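Local coordinates for protein xylulose kinase (Bifidobacterium adolescentis ATCC 15703, PDB 3I8B) that probably phosphorylates D-xylulose to D-xylulose 5-phosphate with ATP, as a two-domain sugar kinase of the FGGY family, at residues L267-G271 against Q468-L473; M277-L282 against Y460-A465. One frame throughout, in Å; residues are numbered along the deposited sequence.

Interaction 1 of 2, residues L267-G271 against Q468-L473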
ATOM      1  N   LEU A 267      18.632   7.350 -16.106  1.00  7.54           N
ATOM      2  CA  LEU A 267      17.493   6.550 -16.531  1.00 13.67           C
ATOM      3  C   LEU A 267      16.403   6.565 -15.471  1.00 10.76           C
ATOM      4  O   LEU A 267      16.645   6.912 -14.315  1.00 10.46           O
ATOM      5  CB  LEU A 267      17.901   5.117 -16.887  1.00 13.49           C
ATOM      6  CG  LEU A 267      18.520   4.187 -15.856  1.00 15.43           C
ATOM      7  CD1 LEU A 267      17.443   3.544 -14.983  1.00 16.42           C
ATOM      8  CD2 LEU A 267      19.306   3.110 -16.599  1.00 14.80           C
ATOM      9  N   LEU A 268      15.197   6.206 -15.873  1.00 10.03           N
ATOM     10  CA  LEU A 268      14.092   6.146 -14.932  1.00 10.33           C
ATOM     11  C   LEU A 268      13.685   4.694 -14.781  1.00  9.74           C
ATOM     12  O   LEU A 268      13.437   4.001 -15.775  1.00 10.67           O
ATOM     13  CB  LEU A 268      12.913   7.010 -15.405  1.00  5.72           C
ATOM     14  CG  LEU A 268      13.175   8.522 -15.503  1.00  9.08           C
ATOM     15  CD1 LEU A 268      12.024   9.289 -16.209  1.00  5.90           C
ATOM     16  CD2 LEU A 268      13.453   9.116 -14.108  1.00  7.98           C
ATOM     17  N   ALA A 269      13.660   4.226 -13.539  1.00  8.03           N
ATOM     18  CA  ALA A 269      13.154   2.897 -13.220  1.00  9.78           C
ATOM     19  C   ALA A 269      11.627   2.971 -13.104  1.00 10.50           C
ATOM     20  O   ALA A 269      11.067   4.064 -13.063  1.00  9.58           O
ATOM     21  CB  ALA A 269      13.790   2.378 -11.918  1.00 10.37           C
ATOM     22  N   PRO A 270      10.948   1.811 -13.082  1.00 10.39           N
ATOM     23  CA  PRO A 270       9.488   1.844 -13.188  1.00  8.97           C
ATOM     24  C   PRO A 270       8.792   2.550 -12.016  1.00  9.90           C
ATOM     25  O   PRO A 270       7.679   3.036 -12.195  1.00  7.70           O
ATOM     26  CB  PRO A 270       9.112   0.366 -13.213  1.00  9.27           C
ATOM     27  CG  PRO A 270      10.308  -0.302 -13.823  1.00 10.97           C
ATOM     28  CD  PRO A 270      11.479   0.443 -13.236  1.00  9.27           C
ATOM     29  N   GLY A 271       9.439   2.622 -10.857  1.00  8.37           N
ATOM     30  CA  GLY A 271       8.806   3.177  -9.670  1.00  8.27           C
ATOM     31  C   GLY A 271       7.830   2.165  -9.073  1.00  9.42           C
ATOM     32  O   GLY A 271       7.845   0.981  -9.443  1.00  9.63           O
ATOM     33  N   GLN A 468      15.577  -0.316  -6.598  1.00  8.59           N
ATOM     34  CA  GLN A 468      15.006  -0.654  -7.895  1.00  9.95           C
ATOM     35  C   GLN A 468      15.734   0.076  -9.009  1.00  9.29           C
ATOM     36  O   GLN A 468      15.960  -0.484 -10.082  1.00 11.37           O
ATOM     37  CB  GLN A 468      13.509  -0.334  -7.940  1.00  9.83           C
ATOM     38  CG  GLN A 468      12.848  -0.660  -9.289  1.00  7.81           C
ATOM     39  CD  GLN A 468      11.537   0.106  -9.473  1.00  9.92           C
ATOM     40  OE1 GLN A 468      11.541   1.326  -9.633  1.00  8.21           O
ATOM     41  NE2 GLN A 468      10.412  -0.614  -9.445  1.00  8.44           N
ATOM     42  N   ALA A 469      16.092   1.330  -8.763  1.00 10.39           N
ATOM     43  CA  ALA A 469      16.868   2.086  -9.751  1.00 10.57           C
ATOM     44  C   ALA A 469      18.249   1.445  -9.949  1.00 10.60           C
ATOM     45  O   ALA A 469      18.731   1.320 -11.079  1.00 10.16           O
ATOM     46  CB  ALA A 469      17.008   3.541  -9.327  1.00  6.54           C
ATOM     47  N   ALA A 470      18.882   1.035  -8.850  1.00 12.06           N
ATOM     48  CA  ALA A 470      20.165   0.326  -8.947  1.00 10.18           C
ATOM     49  C   ALA A 470      20.019  -1.031  -9.664  1.00 10.49           C
ATOM     50  O   ALA A 470      20.877  -1.440 -10.457  1.00 10.62           O
ATOM     51  CB  ALA A 470      20.789   0.160  -7.578  1.00  9.97           C
ATOM     52  N   TRP A 471      18.923  -1.718  -9.404  1.00 10.76           N
ATOM     53  CA  TRP A 471      18.613  -2.974 -10.088  1.00 10.34           C
ATOM     54  C   TRP A 471      18.530  -2.783 -11.609  1.00 12.50           C
ATOM     55  O   TRP A 471      19.185  -3.506 -12.374  1.00 12.34           O
ATOM     56  CB  TRP A 471      17.294  -3.529  -9.538  1.00 10.82           C
ATOM     57  CG  TRP A 471      16.916  -4.930  -9.986  1.00 12.69           C
ATOM     58  CD1 TRP A 471      17.679  -5.820 -10.699  1.00 14.73           C
ATOM     59  CD2 TRP A 471      15.687  -5.606  -9.688  1.00 13.58           C
ATOM     60  NE1 TRP A 471      16.984  -7.003 -10.879  1.00 14.96           N
ATOM     61  CE2 TRP A 471      15.760  -6.892 -10.262  1.00 18.20           C
ATOM     62  CE3 TRP A 471      14.531  -5.241  -8.992  1.00 17.13           C
ATOM     63  CZ2 TRP A 471      14.710  -7.816 -10.160  1.00 19.59           C
ATOM     64  CZ3 TRP A 471      13.489  -6.150  -8.898  1.00 15.02           C
ATOM     65  CH2 TRP A 471      13.587  -7.425  -9.478  1.00 15.96           C
ATOM     66  N   VAL A 472      17.733  -1.812 -12.044  1.00 10.58           N
ATOM     67  CA  VAL A 472      17.581  -1.509 -13.469  1.00 10.07           C
ATOM     68  C   VAL A 472      18.930  -1.086 -14.076  1.00 11.05           C
ATOM     69  O   VAL A 472      19.341  -1.578 -15.130  1.00 13.30           O
ATOM     70  CB  VAL A 472      16.526  -0.389 -13.712  1.00  9.85           C
ATOM     71  CG1 VAL A 472      16.486  -0.014 -15.182  1.00 10.97           C
ATOM     72  CG2 VAL A 472      15.140  -0.845 -13.229  1.00 12.13           C
ATOM     73  N   LEU A 473      19.619  -0.178 -13.398  1.00 11.18           N
ATOM     74  CA  LEU A 473      20.911   0.298 -13.866  1.00 12.87           C
ATOM     75  C   LEU A 473      21.924  -0.835 -14.052  1.00 12.70           C
ATOM     76  O   LEU A 473      22.729  -0.795 -14.979  1.00 11.38           O
ATOM     77  CB  LEU A 473      21.459   1.354 -12.903  1.00 10.45           C
ATOM     78  CG  LEU A 473      22.840   1.965 -13.161  1.00 14.55           C
ATOM     79  CD1 LEU A 473      22.949   2.617 -14.556  1.00 12.55           C
ATOM     80  CD2 LEU A 473      23.162   2.971 -12.072  1.00 11.87           C
TER
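Residues 267-271 and the helical segment 468-473 lie side by side but run in opposite sequence order: Leu267 is level with Leu473, their CA atoms 7.6 Å apart, and Ala269 with Ala469, where the CA-CA distance falls to 5.1 Å. The backbones come closest at this alanine pair and are wider apart at Leu267 and Leu473, where larger side chains fill the gap. Leu267 CD1 meets Val472 CG1 at 3.7 Å, while Leu267 CD2 reaches Leu473 CD1 at 4.2 Å. At the tighter point the strand side offers just a methyl group: Ala269 CB lies 3.8 Å from Ala469 CA and 3.7 Å from Val472 CG2. The Pro270 ring extends this apolar patch, its CD 3.9 Å from Val472 CG2. Further along, packing gives way to polar pairing. With chi1 and chi2 both t, Gln468 stretches past Ala269 and brings its amide to the backbone of Gly271, accepting a hydrogen bond from Gly271 N at OE1 (2.8 Å) and donating one from NE2 to Gly271 O (3.0 Å). The helix also rests on the next strands of the same sheet: Gln468 touches Ala69 and Leu473 touches Ser66 of strand 65-72, and Ala469 and Leu473 touch Val7 of strand 6-12. The contact thus illustrates how a helix from the C-terminal part of the chain can be fixed to an outermost strand of the N-terminal sheet: apolar packing accompanies the close approach, and one buried glutamine satisfies both the NH and the CO of a single residue, tying the helix to that one point of the chain.

Interaction 2 of 2, residues M277-L282 against Y460-A465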
HETATM    1  N   MSE A 277       7.248  -0.898  -2.475  1.00 10.14           N
HETATM    2  CA  MSE A 277       8.575  -0.318  -2.542  1.00 12.50           C
HETATM    3  C   MSE A 277       9.272  -0.573  -1.201  1.00 13.03           C
HETATM    4  O   MSE A 277      10.425  -1.002  -1.177  1.00 12.20           O
HETATM    5  CB  MSE A 277       8.519   1.176  -2.900  1.00 11.19           C
HETATM    6  CG  MSE A 277       8.064   1.452  -4.337  1.00 10.87           C
HETATM    7 SE   MSE A 277       9.548   1.656  -5.676  1.00 29.81          SE
HETATM    8  CE  MSE A 277      10.114  -0.226  -5.768  1.00  7.54           C
ATOM      9  N   ALA A 278       8.552  -0.355  -0.094  1.00 12.04           N
ATOM     10  CA  ALA A 278       9.120  -0.595   1.235  1.00 11.40           C
ATOM     11  C   ALA A 278       9.578  -2.039   1.338  1.00 12.40           C
ATOM     12  O   ALA A 278      10.632  -2.319   1.897  1.00 10.57           O
ATOM     13  CB  ALA A 278       8.101  -0.286   2.339  1.00 11.71           C
ATOM     14  N   SER A 279       8.765  -2.956   0.809  1.00 13.55           N
ATOM     15  CA  SER A 279       9.085  -4.380   0.856  1.00 13.66           C
ATOM     16  C   SER A 279      10.395  -4.691   0.118  1.00 13.85           C
ATOM     17  O   SER A 279      11.224  -5.466   0.600  1.00 15.07           O
ATOM     18  CB  SER A 279       7.932  -5.214   0.305  1.00 13.24           C
ATOM     19  OG  SER A 279       6.725  -4.897   0.995  1.00 14.48           O
ATOM     20  N   LEU A 280      10.563  -4.090  -1.054  1.00 12.28           N
ATOM     21  CA  LEU A 280      11.815  -4.201  -1.789  1.00 15.32           C
ATOM     22  C   LEU A 280      12.967  -3.645  -0.930  1.00 12.28           C
ATOM     23  O   LEU A 280      13.990  -4.280  -0.789  1.00 14.75           O
ATOM     24  CB  LEU A 280      11.724  -3.468  -3.126  1.00 11.00           C
ATOM     25  CG  LEU A 280      12.849  -3.714  -4.135  1.00 16.06           C
ATOM     26  CD1 LEU A 280      12.876  -5.162  -4.618  1.00 12.09           C
ATOM     27  CD2 LEU A 280      12.726  -2.753  -5.299  1.00 11.55           C
ATOM     28  N   GLY A 281      12.769  -2.469  -0.343  1.00 11.81           N
ATOM     29  CA  GLY A 281      13.793  -1.836   0.468  1.00 13.84           C
ATOM     30  C   GLY A 281      14.169  -2.651   1.689  1.00 19.28           C
ATOM     31  O   GLY A 281      15.308  -2.580   2.177  1.00 15.05           O
ATOM     32  N   LEU A 282      13.206  -3.427   2.182  1.00 14.17           N
ATOM     33  CA  LEU A 282      13.414  -4.254   3.356  1.00 15.42           C
ATOM     34  C   LEU A 282      14.064  -5.555   2.952  1.00 17.55           C
ATOM     35  O   LEU A 282      14.373  -6.390   3.795  1.00 17.40           O
ATOM     36  CB  LEU A 282      12.080  -4.537   4.049  1.00 14.50           C
ATOM     37  CG  LEU A 282      11.517  -3.408   4.912  1.00 15.20           C
ATOM     38  CD1 LEU A 282      10.038  -3.664   5.234  1.00 15.89           C
ATOM     39  CD2 LEU A 282      12.313  -3.235   6.206  1.00 22.37           C
ATOM     40  N   TYR A 460      12.277   2.983   4.423  1.00 13.19           N
ATOM     41  CA  TYR A 460      12.184   1.783   3.597  1.00 15.09           C
ATOM     42  C   TYR A 460      11.689   2.068   2.178  1.00 11.45           C
ATOM     43  O   TYR A 460      12.113   1.406   1.231  1.00  9.32           O
ATOM     44  CB  TYR A 460      11.310   0.703   4.240  1.00 18.33           C
ATOM     45  CG  TYR A 460      11.584   0.440   5.704  1.00 25.40           C
ATOM     46  CD1 TYR A 460      12.874   0.227   6.165  1.00 27.20           C
ATOM     47  CD2 TYR A 460      10.537   0.374   6.622  1.00 29.47           C
ATOM     48  CE1 TYR A 460      13.120  -0.020   7.496  1.00 23.36           C
ATOM     49  CE2 TYR A 460      10.773   0.122   7.965  1.00 31.90           C
ATOM     50  CZ  TYR A 460      12.071  -0.076   8.396  1.00 32.97           C
ATOM     51  OH  TYR A 460      12.318  -0.325   9.730  1.00 32.47           O
ATOM     52  N   VAL A 461      10.784   3.032   2.023  1.00 10.93           N
ATOM     53  CA  VAL A 461      10.257   3.328   0.685  1.00 12.97           C
ATOM     54  C   VAL A 461      11.336   3.929  -0.206  1.00 10.53           C
ATOM     55  O   VAL A 461      11.544   3.481  -1.346  1.00 11.77           O
ATOM     56  CB  VAL A 461       9.044   4.289   0.710  1.00 11.38           C
ATOM     57  CG1 VAL A 461       8.715   4.747  -0.721  1.00 11.91           C
ATOM     58  CG2 VAL A 461       7.840   3.613   1.355  1.00 12.96           C
ATOM     59  N   ALA A 462      12.012   4.947   0.317  1.00 10.72           N
ATOM     60  CA  ALA A 462      13.109   5.607  -0.403  1.00 11.75           C
ATOM     61  C   ALA A 462      14.241   4.631  -0.702  1.00  8.63           C
ATOM     62  O   ALA A 462      14.828   4.671  -1.780  1.00  9.98           O
ATOM     63  CB  ALA A 462      13.631   6.806   0.393  1.00 10.65           C
ATOM     64  N   ILE A 463      14.539   3.753   0.252  1.00  9.83           N
ATOM     65  CA  ILE A 463      15.568   2.734   0.045  1.00  9.97           C
ATOM     66  C   ILE A 463      15.142   1.745  -1.036  1.00 11.11           C
ATOM     67  O   ILE A 463      15.934   1.395  -1.895  1.00  8.68           O
ATOM     68  CB  ILE A 463      15.907   1.975   1.352  1.00 11.33           C
ATOM     69  CG1 ILE A 463      16.558   2.918   2.361  1.00 14.42           C
ATOM     70  CG2 ILE A 463      16.814   0.781   1.080  1.00 13.64           C
ATOM     71  CD1 ILE A 463      17.108   2.219   3.573  1.00 17.51           C
ATOM     72  N   GLY A 464      13.883   1.295  -0.983  1.00 10.82           N
ATOM     73  CA  GLY A 464      13.343   0.411  -2.001  1.00  9.96           C
ATOM     74  C   GLY A 464      13.378   1.010  -3.398  1.00  9.71           C
ATOM     75  O   GLY A 464      13.692   0.322  -4.370  1.00  8.27           O
ATOM     76  N   ALA A 465      13.051   2.293  -3.511  1.00 10.21           N
ATOM     77  CA  ALA A 465      13.096   2.951  -4.812  1.00 10.26           C
ATOM     78  C   ALA A 465      14.535   3.047  -5.330  1.00 11.99           C
ATOM     79  O   ALA A 465      14.780   2.856  -6.528  1.00  9.01           O
ATOM     80  CB  ALA A 465      12.418   4.329  -4.772  1.00  7.42           C
TER
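Tyr460, Met277 and Gly464 lose the most surface where helix 277-281 crosses helix 460-465, and each plays a different part in a close crossing. The short axes approach to 6.6 Å at an angle of 76°, which is possible because glycines meet at the crossing: Gly464 CA lies 3.4 Å from Gly281 CA. A CB on either residue would clash with the opposing backbone. Gly464 also directs its CA hydrogen at a carbonyl, with Gly464 CA 3.3 Å from Met277 O, a near-linear CA-H...O contact. Met277, present as selenomethionine, flanks the crossing on one side, with its CB 4.2 Å from Val461 CG1 and its SE 4.0 Å from Ala465 CB. Tyr460 opens helix 460-474; its CB packs 3.9 Å from Ala278 CB, and one face of its ring receives Leu282 CD2 in a CH-pi contact, 3.5 Å from the ring centroid and 14° off the normal. Its hydroxyl is hydrogen-bonded to Ala456 O, four residues earlier, ahead of the helix. Such a glycine-lined crossing of two helices, one leading out of the N-terminal domain and the other returning from the C-terminal one, is characteristic of the interdomain junction of the actin-like ATPase fold, the region about which related kinases close their cleft.

How the interactions relate
Both interactions draw on helix 460-474, its beginning in interaction 2 and its later turns in interaction 1, while strand 267-273 runs directly into helix 274-281. Their centres are 13 Å apart and they touch: Gln468 CB lies 3.7 Å from Leu280 CD2, Gln468 NE2 3.7 Å from Met277 CE, and Gly271 C 3.8 Å from Met277 SE. Between segments 267-271 and 277-282 sits Asp274, the predicted proton acceptor. In interaction 2 the Val461 side chain is about 4 Å from that of Asp274 and about 3 Å from that of Asp11, predicted to be important for activity; in interaction 1 Gly271 is about 10 Å from the Asp274 side chain. Separately, the magnesium bound at Glu190, Leu192 and Thr241 is about 12 Å from the Pro270 side chain.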